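Local coordinates for ESX-1 secretion system protein eccD1 (Mycobacterium tuberculosis, PDB 4KV2), which forms part of the ESX-1 type VII secretion system, which delivers virulence factors such as EsxA and EsxB to host cells during infection, at residues T5-M16 / L77-L88. Numbering follows the deposited sequence.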
loop_
_atom_site.group_PDB
_atom_site.type_symbol
_atom_site.label_atom_id
_atom_site.label_comp_id
_atom_site.label_asym_id
_atom_site.label_seq_id
_atom_site.Cartn_x
_atom_site.Cartn_y
_atom_site.Cartn_z
ATOM N N THR A 5 2.413 -11.371 -2.872
ATOM C CA THR A 5 3.089 -10.339 -2.091
ATOM C C THR A 5 4.537 -10.744 -1.802
ATOM O O THR A 5 4.899 -11.925 -1.896
ATOM C CB THR A 5 2.392 -10.087 -0.739
ATOM O OG1 THR A 5 2.250 -11.336 -0.073
ATOM C CG2 THR A 5 1.029 -9.456 -0.891
ATOM N N THR A 6 5.346 -9.751 -1.439
ATOM C CA THR A 6 6.726 -9.963 -1.058
ATOM C C THR A 6 7.006 -9.152 0.206
ATOM O O THR A 6 6.566 -7.998 0.353
ATOM C CB THR A 6 7.715 -9.561 -2.193
ATOM O OG1 THR A 6 7.500 -10.362 -3.360
ATOM C CG2 THR A 6 9.178 -9.720 -1.764
ATOM N N ARG A 7 7.739 -9.775 1.111
ATOM C CA ARG A 7 8.201 -9.124 2.331
ATOM C C ARG A 7 9.487 -8.385 2.041
ATOM O O ARG A 7 10.458 -8.991 1.586
ATOM C CB ARG A 7 8.475 -10.152 3.438
ATOM C CG ARG A 7 7.286 -10.455 4.332
ATOM C CD ARG A 7 6.114 -10.915 3.496
ATOM N NE ARG A 7 4.925 -11.224 4.281
ATOM C CZ ARG A 7 3.815 -11.675 3.726
ATOM N NH1 ARG A 7 3.790 -11.864 2.410
ATOM N NH2 ARG A 7 2.756 -11.926 4.458
ATOM N N VAL A 8 9.487 -7.082 2.291
ATOM C CA VAL A 8 10.696 -6.292 2.167
ATOM C C VAL A 8 10.906 -5.509 3.441
ATOM O O VAL A 8 9.963 -5.301 4.211
ATOM C CB VAL A 8 10.690 -5.337 0.942
ATOM C CG1 VAL A 8 10.437 -6.121 -0.341
ATOM C CG2 VAL A 8 9.687 -4.224 1.128
ATOM N N THR A 9 12.151 -5.124 3.686
ATOM C CA THR A 9 12.475 -4.288 4.820
ATOM C C THR A 9 13.056 -3.005 4.229
ATOM O O THR A 9 14.003 -3.061 3.448
ATOM C CB THR A 9 13.512 -4.963 5.708
ATOM O OG1 THR A 9 12.984 -6.187 6.260
ATOM C CG2 THR A 9 13.940 -4.035 6.825
ATOM N N ILE A 10 12.496 -1.869 4.609
ATOM C CA ILE A 10 13.005 -0.575 4.197
ATOM C C ILE A 10 13.980 -0.042 5.239
ATOM O O ILE A 10 13.622 0.086 6.420
ATOM C CB ILE A 10 11.868 0.475 4.056
ATOM C CG1 ILE A 10 10.788 -0.029 3.100
ATOM C CG2 ILE A 10 12.439 1.828 3.607
ATOM C CD1 ILE A 10 11.287 -0.484 1.735
ATOM N N LEU A 11 15.192 0.270 4.803
ATOM C CA LEU A 11 16.193 0.955 5.631
ATOM C C LEU A 11 16.090 2.479 5.492
ATOM O O LEU A 11 16.231 2.997 4.405
ATOM C CB LEU A 11 17.594 0.520 5.191
ATOM C CG LEU A 11 18.806 1.011 6.005
ATOM C CD1 LEU A 11 18.699 0.633 7.487
ATOM C CD2 LEU A 11 20.052 0.406 5.390
ATOM N N THR A 12 15.881 3.177 6.600
ATOM C CA THR A 12 15.859 4.629 6.659
ATOM C C THR A 12 16.853 5.020 7.752
ATOM O O THR A 12 16.541 4.980 8.941
ATOM C CB THR A 12 14.459 5.185 6.985
ATOM O OG1 THR A 12 13.481 4.618 6.105
ATOM C CG2 THR A 12 14.431 6.672 6.808
ATOM N N GLY A 13 18.070 5.376 7.333
ATOM C CA GLY A 13 19.175 5.636 8.255
ATOM C C GLY A 13 19.497 4.351 8.985
ATOM O O GLY A 13 19.973 3.392 8.375
ATOM N N ARG A 14 19.195 4.314 10.277
ATOM C CA ARG A 14 19.474 3.142 11.101
ATOM C C ARG A 14 18.242 2.311 11.321
ATOM O O ARG A 14 18.336 1.234 11.878
ATOM C CB ARG A 14 19.949 3.558 12.481
ATOM C CG ARG A 14 21.223 4.341 12.467
ATOM C CD ARG A 14 22.004 4.131 13.750
ATOM N NE ARG A 14 21.769 5.183 14.731
ATOM C CZ ARG A 14 22.212 6.436 14.615
ATOM N NH1 ARG A 14 22.892 6.812 13.532
ATOM N NH2 ARG A 14 21.972 7.325 15.582
ATOM N N ARG A 15 17.090 2.846 10.941
ATOM C CA ARG A 15 15.823 2.210 11.230
ATOM C C ARG A 15 15.437 1.268 10.117
ATOM O O ARG A 15 15.513 1.615 8.946
ATOM C CB ARG A 15 14.722 3.246 11.399
ATOM C CG ARG A 15 13.339 2.625 11.611
ATOM C CD ARG A 15 13.278 1.814 12.891
ATOM N NE ARG A 15 13.308 2.681 14.062
ATOM C CZ ARG A 15 12.236 3.230 14.639
ATOM N NH1 ARG A 15 11.007 3.018 14.169
ATOM N NH2 ARG A 15 12.398 4.016 15.700
ATOM N N MET A 16 14.989 0.082 10.491
ATOM C CA MET A 16 14.387 -0.819 9.544
ATOM C C MET A 16 12.880 -0.849 9.761
ATOM O O MET A 16 12.408 -0.870 10.896
ATOM C CB MET A 16 14.957 -2.210 9.725
ATOM C CG MET A 16 16.403 -2.333 9.287
ATOM S SD MET A 16 16.962 -3.983 9.733
ATOM C CE MET A 16 18.602 -3.861 9.017
ATOM N N LEU A 77 8.451 -5.903 -8.282
ATOM C CA LEU A 77 9.497 -6.521 -7.433
ATOM C C LEU A 77 9.947 -7.904 -7.937
ATOM O O LEU A 77 11.134 -8.255 -7.842
ATOM C CB LEU A 77 9.013 -6.609 -5.993
ATOM C CG LEU A 77 8.825 -5.260 -5.275
ATOM C CD1 LEU A 77 8.092 -5.508 -3.972
ATOM C CD2 LEU A 77 10.163 -4.582 -4.978
ATOM N N ASP A 78 9.011 -8.690 -8.486
ATOM C CA ASP A 78 9.368 -9.985 -9.077
ATOM C C ASP A 78 10.294 -9.795 -10.282
ATOM O O ASP A 78 11.310 -10.476 -10.396
ATOM C CB ASP A 78 8.134 -10.747 -9.559
ATOM C CG ASP A 78 7.315 -11.367 -8.430
ATOM O OD1 ASP A 78 7.811 -11.580 -7.307
ATOM O OD2 ASP A 78 6.137 -11.679 -8.698
ATOM N N ASP A 79 9.919 -8.881 -11.181
ATOM C CA ASP A 79 10.727 -8.544 -12.370
ATOM C C ASP A 79 12.141 -8.161 -11.941
ATOM O O ASP A 79 13.101 -8.580 -12.563
ATOM C CB ASP A 79 10.152 -7.350 -13.138
ATOM C CG ASP A 79 8.823 -7.634 -13.820
ATOM O OD1 ASP A 79 8.513 -8.806 -14.153
ATOM O OD2 ASP A 79 8.078 -6.642 -14.039
ATOM N N ALA A 80 12.252 -7.385 -10.857
ATOM C CA ALA A 80 13.546 -6.927 -10.361
ATOM C C ALA A 80 14.292 -7.960 -9.538
ATOM O O ALA A 80 15.381 -7.670 -9.023
ATOM C CB ALA A 80 13.374 -5.643 -9.536
ATOM N N GLY A 81 13.731 -9.156 -9.394
ATOM C CA GLY A 81 14.398 -10.206 -8.649
ATOM C C GLY A 81 14.459 -9.979 -7.152
ATOM O O GLY A 81 15.336 -10.507 -6.484
ATOM N N VAL A 82 13.507 -9.242 -6.605
ATOM C CA VAL A 82 13.494 -8.986 -5.167
ATOM C C VAL A 82 12.823 -10.154 -4.436
ATOM O O VAL A 82 11.699 -10.536 -4.767
ATOM C CB VAL A 82 12.776 -7.653 -4.855
ATOM C CG1 VAL A 82 12.715 -7.396 -3.361
ATOM C CG2 VAL A 82 13.482 -6.495 -5.538
ATOM N N VAL A 83 13.504 -10.683 -3.425
ATOM C CA VAL A 83 13.068 -11.883 -2.695
ATOM C C VAL A 83 12.611 -11.487 -1.309
ATOM O O VAL A 83 12.952 -10.402 -0.845
ATOM C CB VAL A 83 14.193 -12.957 -2.610
ATOM C CG1 VAL A 83 14.609 -13.398 -4.003
ATOM C CG2 VAL A 83 15.422 -12.455 -1.852
ATOM N N ASP A 84 11.829 -12.358 -0.655
ATOM C CA ASP A 84 11.380 -12.096 0.723
ATOM C C ASP A 84 12.530 -11.721 1.665
ATOM O O ASP A 84 13.581 -12.389 1.680
ATOM C CB ASP A 84 10.631 -13.295 1.329
ATOM C CG ASP A 84 9.246 -13.494 0.740
ATOM O OD1 ASP A 84 8.536 -12.514 0.470
ATOM O OD2 ASP A 84 8.854 -14.649 0.563
ATOM N N GLY A 85 12.313 -10.653 2.440
ATOM C CA GLY A 85 13.284 -10.171 3.420
ATOM C C GLY A 85 14.372 -9.241 2.871
ATOM O O GLY A 85 15.218 -8.753 3.627
ATOM N N SER A 86 14.365 -8.986 1.565
ATOM C CA SER A 86 15.340 -8.094 0.946
ATOM C C SER A 86 15.287 -6.708 1.579
ATOM O O SER A 86 14.191 -6.188 1.871
ATOM C CB SER A 86 15.058 -7.924 -0.555
ATOM O OG SER A 86 15.414 -9.054 -1.335
ATOM N N LEU A 87 16.466 -6.096 1.733
ATOM C CA LEU A 87 16.572 -4.707 2.162
ATOM C C LEU A 87 16.447 -3.813 0.925
ATOM O O LEU A 87 17.176 -3.983 -0.064
ATOM C CB LEU A 87 17.938 -4.381 2.803
ATOM C CG LEU A 87 18.275 -4.833 4.207
ATOM C CD1 LEU A 87 19.471 -4.052 4.748
ATOM C CD2 LEU A 87 17.083 -4.629 5.114
ATOM N N LEU A 88 15.543 -2.854 1.028
ATOM C CA LEU A 88 15.443 -1.765 0.086
ATOM C C LEU A 88 15.552 -0.398 0.747
ATOM O O LEU A 88 15.374 -0.238 1.968
ATOM C CB LEU A 88 14.120 -1.888 -0.691
ATOM C CG LEU A 88 13.975 -3.123 -1.585
ATOM C CD1 LEU A 88 12.586 -3.202 -2.251
ATOM C CD2 LEU A 88 15.028 -3.170 -2.656
HETATM O O HOH W 1 5.933 -13.267 0.355
HETATM O O HOH W 2 9.095 -10.015 -5.542
HETATM O O HOH W 3 14.863 -8.090 6.189
#
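Leu-77 sends CD1 to within 4.4 Å of Val-8 CG1, an apolar meeting that suits a buried leucine. Asp-78 reaches Thr-6 through a water that donates to its OD1 and to Val-82 O and accepts from Thr-6 OG1, so a small hydroxyl and a carboxylate are joined without touching. Val-82, past the tight turn that ends at Gly-81, sets CG1 against Val-8 CG1 (4.0 Å), the two branched, buried side chains crossing at about a right angle. Asp-84 is short enough for its carboxylate to meet a backbone N-H: chi1 of -72° sets CG beside its own N and leads OD1 to Arg-7 N (2.9 Å), which it accepts nearly straight on its anti side, while a water links OD1 to Thr-5 O. Gly-85, whose positive phi suits glycine, fills the third position of a type II turn and gives its N-H to Arg-7 O (2.6 Å) from above the carbonyl plane. Serine suits position 86 because its OG doubles the turn's backbone bond, OG and N both hydrogen-bonding to Val-83 O from one side of that carbonyl's plane. Beyond the turn the chain pairs in parallel with 5-12, Thr-9 with Leu-87 and Ile-10 with Leu-88, joining first and last strands at the centre of the ubiquitin-like beta-grasp sheet: Ser-86 O accepts from Thr-9 N (2.9 Å), and Thr-9 O from Leu-88 N. Leu-87 lies alongside Thr-9, CD2 covering its CG2 methyl (3.6 Å), whereas Thr-9 OG1 hydrogen-bonds to Asp-18 of strand 15-22. On the opposite face, apolar Leu-88 is buried, CB against Ile-10 CD1 and CD1 against Val-8 CG1; its carbonyl receives Leu-11 N almost head-on (C=O...N 175°).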